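Side-chain contacts in StAR-related lipid transfer protein 13 (Homo sapiens, PDB 2PSO), which activates the GTPase activity of RhoA, and perhaps of Cdc42, and carries a lipid-binding START domain at its C-terminal end: residues L91-V94 with L95-H99; E103-V106 with Q107-V110. All coordinates share one frame; numbering follows the deposited sequence.

Contact 1: L91-V94 with L95-H99; sequences LNRV and LRERH
Glu-97, just past helix 87-96, reaches back to Arg-93, four residues earlier. Its CB rests near Arg-93 CD, 3.6 Å away, where aliphatic parts of the two chains meet. CG then swings past the amide of Asn-92, lying 3.6 Å from its ND2, and CD lies 3.3 Å from Asn-92 ND2. At the tip, OE1 receives the N-H of Arg-93 NE in a nearly straight salt bridge of 2.7 Å; the oxygen lies in the guanidinium plane, whereas the donor stands above the carboxylate plane. Arg-93 bends at chi2 and chi3 (53° and 57°), which turns NE back toward Glu-97. A long, flexible acid and a long base suit this i to i+4 spacing. In the backbone Arg-96 N bonds Asn-92 O at 2.8 Å, while Glu-97 N to Arg-93 O is weak at 3.5 Å, and Trp-101 NE1 also donates to that carbonyl oxygen. Beyond the bridge, the Arg-93 guanidinium makes a cation-pi contact with Phe-225, just past helix 209-223. On the buried side of helix 87-96, branched apolar residues fit against the sheet: Leu-91 and Val-94 touch Leu-153 of strand 151-157, and Leu-95 meets Trp-142 of strand 134-143.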
loop_
_atom_site.group_PDB
_atom_site.type_symbol
_atom_site.label_atom_id
_atom_site.label_comp_id
_atom_site.label_asym_id
_atom_site.label_seq_id
_atom_site.Cartn_x
_atom_site.Cartn_y
_atom_site.Cartn_z
ATOM N N LEU A 91 7.373 -12.367 1.238
ATOM C CA LEU A 91 7.347 -11.591 2.446
ATOM C C LEU A 91 8.711 -10.965 2.701
ATOM O O LEU A 91 8.810 -9.794 3.042
ATOM C CB LEU A 91 6.887 -12.475 3.605
ATOM C CG LEU A 91 6.824 -12.000 5.075
ATOM C CD1 LEU A 91 8.203 -11.987 5.595
ATOM C CD2 LEU A 91 6.156 -10.658 5.315
ATOM N N ASN A 92 9.768 -11.733 2.510
ATOM C CA ASN A 92 11.094 -11.214 2.732
ATOM C C ASN A 92 11.341 -10.175 1.650
ATOM O O ASN A 92 12.033 -9.167 1.873
ATOM C CB ASN A 92 12.141 -12.318 2.647
ATOM C CG ASN A 92 13.552 -11.775 2.816
ATOM O OD1 ASN A 92 13.945 -11.423 3.931
ATOM N ND2 ASN A 92 14.310 -11.649 1.696
ATOM N N ARG A 93 10.754 -10.392 0.483
ATOM C CA ARG A 93 10.982 -9.459 -0.592
ATOM C C ARG A 93 10.391 -8.119 -0.218
ATOM O O ARG A 93 10.976 -7.078 -0.570
ATOM C CB ARG A 93 10.378 -9.943 -1.903
ATOM C CG ARG A 93 10.596 -8.984 -3.065
ATOM C CD ARG A 93 12.077 -8.583 -3.269
ATOM N NE ARG A 93 12.975 -9.707 -3.480
ATOM C CZ ARG A 93 12.945 -10.490 -4.555
ATOM N NH1 ARG A 93 13.777 -11.501 -4.669
ATOM N NH2 ARG A 93 12.066 -10.282 -5.518
ATOM N N VAL A 94 9.248 -8.119 0.497
ATOM C CA VAL A 94 8.667 -6.829 0.869
ATOM C C VAL A 94 9.406 -6.288 2.104
ATOM O O VAL A 94 9.625 -5.088 2.258
ATOM C CB VAL A 94 7.179 -6.931 1.194
ATOM C CG1 VAL A 94 6.673 -5.592 1.674
ATOM C CG2 VAL A 94 6.399 -7.392 0.007
ATOM N N LEU A 95 9.790 -7.200 2.988
ATOM C CA LEU A 95 10.241 -6.807 4.289
ATOM C C LEU A 95 11.685 -6.343 4.272
ATOM O O LEU A 95 11.980 -5.301 4.856
ATOM C CB LEU A 95 10.046 -7.955 5.270
ATOM C CG LEU A 95 10.014 -7.680 6.769
ATOM C CD1 LEU A 95 10.973 -8.621 7.445
ATOM C CD2 LEU A 95 10.402 -6.310 7.065
ATOM N N ARG A 96 12.596 -7.086 3.628
ATOM C CA ARG A 96 14.019 -6.683 3.659
ATOM C C ARG A 96 14.654 -6.367 2.304
ATOM O O ARG A 96 15.859 -6.128 2.233
ATOM C CB ARG A 96 14.835 -7.754 4.326
ATOM C CG ARG A 96 14.407 -8.105 5.757
ATOM C CD ARG A 96 14.724 -6.966 6.702
ATOM N NE ARG A 96 14.125 -7.268 7.992
ATOM C CZ ARG A 96 13.891 -6.370 8.944
ATOM N NH1 ARG A 96 13.336 -6.765 10.082
ATOM N NH2 ARG A 96 14.207 -5.088 8.751
ATOM N N GLU A 97 13.871 -6.357 1.225
ATOM C CA GLU A 97 14.470 -6.326 -0.103
ATOM C C GLU A 97 13.828 -5.314 -1.055
ATOM O O GLU A 97 13.744 -5.548 -2.252
ATOM C CB GLU A 97 14.404 -7.711 -0.733
ATOM C CG GLU A 97 15.357 -8.693 -0.110
ATOM C CD GLU A 97 15.502 -9.962 -0.910
ATOM O OE1 GLU A 97 14.487 -10.491 -1.425
ATOM O OE2 GLU A 97 16.659 -10.424 -1.029
ATOM N N ARG A 98 13.384 -4.189 -0.523
ATOM C CA ARG A 98 12.534 -3.298 -1.284
ATOM C C ARG A 98 13.392 -2.420 -2.215
ATOM O O ARG A 98 12.899 -1.765 -3.131
ATOM C CB ARG A 98 11.675 -2.498 -0.309
ATOM C CG ARG A 98 10.901 -1.409 -0.929
ATOM C CD ARG A 98 10.014 -0.715 0.027
ATOM N NE ARG A 98 9.094 0.123 -0.731
ATOM C CZ ARG A 98 8.160 0.893 -0.186
ATOM N NH1 ARG A 98 8.020 0.947 1.137
ATOM N NH2 ARG A 98 7.372 1.609 -0.973
ATOM N N HIS A 99 14.702 -2.447 -2.002
ATOM C CA HIS A 99 15.617 -1.753 -2.889
ATOM C C HIS A 99 15.610 -2.494 -4.212
ATOM O O HIS A 99 15.905 -1.909 -5.254
ATOM C CB HIS A 99 17.015 -1.681 -2.291
ATOM C CG HIS A 99 17.449 -2.950 -1.627
ATOM N ND1 HIS A 99 18.205 -3.909 -2.273
ATOM C CD2 HIS A 99 17.222 -3.428 -0.377
ATOM C CE1 HIS A 99 18.428 -4.920 -1.448
ATOM N NE2 HIS A 99 17.836 -4.656 -0.295
#

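Contact 2: E103-V106 with Q107-V110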
loop_
_atom_site.group_PDB
_atom_site.type_symbol
_atom_site.label_atom_id
_atom_site.label_comp_id
_atom_site.label_asym_id
_atom_site.label_seq_id
_atom_site.Cartn_x
_atom_site.Cartn_y
_atom_site.Cartn_z
ATOM N N GLU A 103 12.656 1.990 -7.017
ATOM C CA GLU A 103 13.776 2.847 -7.349
ATOM C C GLU A 103 13.751 4.119 -6.496
ATOM O O GLU A 103 14.736 4.847 -6.418
ATOM C CB GLU A 103 13.753 3.188 -8.842
ATOM N N ASP A 104 12.629 4.380 -5.834
ATOM C CA ASP A 104 12.501 5.598 -5.050
ATOM C C ASP A 104 12.868 5.410 -3.595
ATOM O O ASP A 104 13.112 6.389 -2.895
ATOM C CB ASP A 104 11.086 6.143 -5.166
ATOM C CG ASP A 104 10.831 6.804 -6.506
ATOM O OD1 ASP A 104 11.812 7.148 -7.221
ATOM O OD2 ASP A 104 9.642 6.987 -6.842
ATOM N N PHE A 105 12.898 4.152 -3.156
ATOM C CA PHE A 105 13.195 3.775 -1.778
ATOM C C PHE A 105 14.608 4.154 -1.349
ATOM O O PHE A 105 15.550 3.409 -1.636
ATOM C CB PHE A 105 13.091 2.273 -1.711
ATOM C CG PHE A 105 13.182 1.700 -0.323
ATOM C CD1 PHE A 105 12.147 1.889 0.594
ATOM C CD2 PHE A 105 14.257 0.904 0.038
ATOM C CE1 PHE A 105 12.203 1.333 1.850
ATOM C CE2 PHE A 105 14.324 0.353 1.279
ATOM C CZ PHE A 105 13.304 0.570 2.200
ATOM N N VAL A 106 14.780 5.274 -0.647
ATOM C CA VAL A 106 16.142 5.719 -0.366
ATOM C C VAL A 106 16.754 5.449 1.001
ATOM O O VAL A 106 17.700 4.681 1.086
ATOM C CB VAL A 106 16.410 7.156 -0.831
ATOM C CG1 VAL A 106 17.774 7.634 -0.349
ATOM C CG2 VAL A 106 16.376 7.198 -2.346
ATOM N N GLN A 107 16.298 6.078 2.072
ATOM C CA GLN A 107 17.058 5.916 3.312
ATOM C C GLN A 107 16.350 4.964 4.241
ATOM O O GLN A 107 15.217 5.216 4.624
ATOM C CB GLN A 107 17.237 7.237 4.045
ATOM C CG GLN A 107 17.257 8.449 3.188
ATOM C CD GLN A 107 17.856 9.619 3.924
ATOM O OE1 GLN A 107 19.027 9.581 4.316
ATOM N NE2 GLN A 107 17.059 10.664 4.134
ATOM N N TRP A 108 16.994 3.886 4.643
ATOM C CA TRP A 108 16.275 2.967 5.478
ATOM C C TRP A 108 17.063 2.547 6.696
ATOM O O TRP A 108 18.280 2.379 6.626
ATOM C CB TRP A 108 15.800 1.763 4.660
ATOM C CG TRP A 108 16.894 0.864 4.155
ATOM C CD1 TRP A 108 17.508 -0.152 4.839
ATOM C CD2 TRP A 108 17.485 0.886 2.851
ATOM N NE1 TRP A 108 18.453 -0.750 4.045
ATOM C CE2 TRP A 108 18.456 -0.139 2.817
ATOM C CE3 TRP A 108 17.293 1.677 1.712
ATOM C CZ2 TRP A 108 19.235 -0.398 1.679
ATOM C CZ3 TRP A 108 18.067 1.427 0.578
ATOM C CH2 TRP A 108 19.026 0.397 0.571
ATOM N N LYS A 109 16.364 2.383 7.812
ATOM C CA LYS A 109 16.987 1.938 9.044
ATOM C C LYS A 109 15.932 1.316 9.943
ATOM O O LYS A 109 14.821 1.840 10.065
ATOM C CB LYS A 109 17.691 3.111 9.772
ATOM N N VAL A 110 16.257 0.178 10.542
ATOM C CA VAL A 110 15.525 -0.284 11.713
ATOM C C VAL A 110 15.877 0.712 12.794
ATOM O O VAL A 110 17.041 1.039 12.975
ATOM C CB VAL A 110 15.991 -1.638 12.162
ATOM C CG1 VAL A 110 15.506 -1.906 13.551
ATOM C CG2 VAL A 110 15.491 -2.736 11.225
#
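The rings of Phe-105 and Trp-108 lie nearly parallel, their planes 16° apart, but are slid so far past each other that they barely overlap: the centroid of the phenyl ring is 5.1 Å from that of the six-membered indole ring. Phe-105 CE2 sits above one side of the indole, displaced toward its rim, and comes within 3.3 Å of Trp-108 CE3. The neighbouring CZ leans on the stem of the tryptophan, 3.7 Å from Trp-108 CB. On the opposite side of the indole plane, and obliquely to it, stands the carbonyl oxygen of Val-106, with Trp-108 CE3 3.1 Å from that O. The ring of His-99 meets the indole from the same side as Phe-105.

The first torsions bring the two rings together across the intervening residues. Trp-108 CG is wedged between its own backbone N and carbonyl carbon (chi1 67°), while Phe-105 CG is turned away from its backbone N (chi1 -172°). The flat, broad indole suits an exposed flank, and the wholly apolar phenyl ring suits a buried place, where Arg-98 and Tyr-121 also touch it. Replacing Phe-105 by an alanine removes the ring, which would probably leave a gap against one side of the indole and beside the Arg-98 chain. Away from the rings, Val-106 CG1 packs on Gln-107 CG at 3.7 Å, and Gln-107 touches Val-124.

Residues 103-110 run from the loop after helix 87-96 into strand 109-115, the first arm of a beta hairpin with strand 118-125. Lys-109 pairs through its backbone with Gln-122, and Val-106 with Val-124, joining the incoming chain to strand 118-125, part of the curved sheet of the helix-grip fold that START domains share.

Contact 1 lies in the C-terminal part of helix 87-96 and the residues after it, and contact 2 follows it in the chain, leading into strand 109-115; their centres are about 11 Å apart. Both are partly buried, but contact 1 sets the apolar face of a helix against the sheet, and its charged side chains pair with acids or lie against strands and aromatic rings, whereas contact 2, without a hydrogen bond between its segments, relies on aromatic and aliphatic packing at the sheet's margin. They touch directly: Arg-98 CD lies 3.4 Å from Phe-105 CD1, and the same arginine turns its charged end to Asp-102. Arg-96 NH2 also packs 3.6 Å from Val-110 CG2.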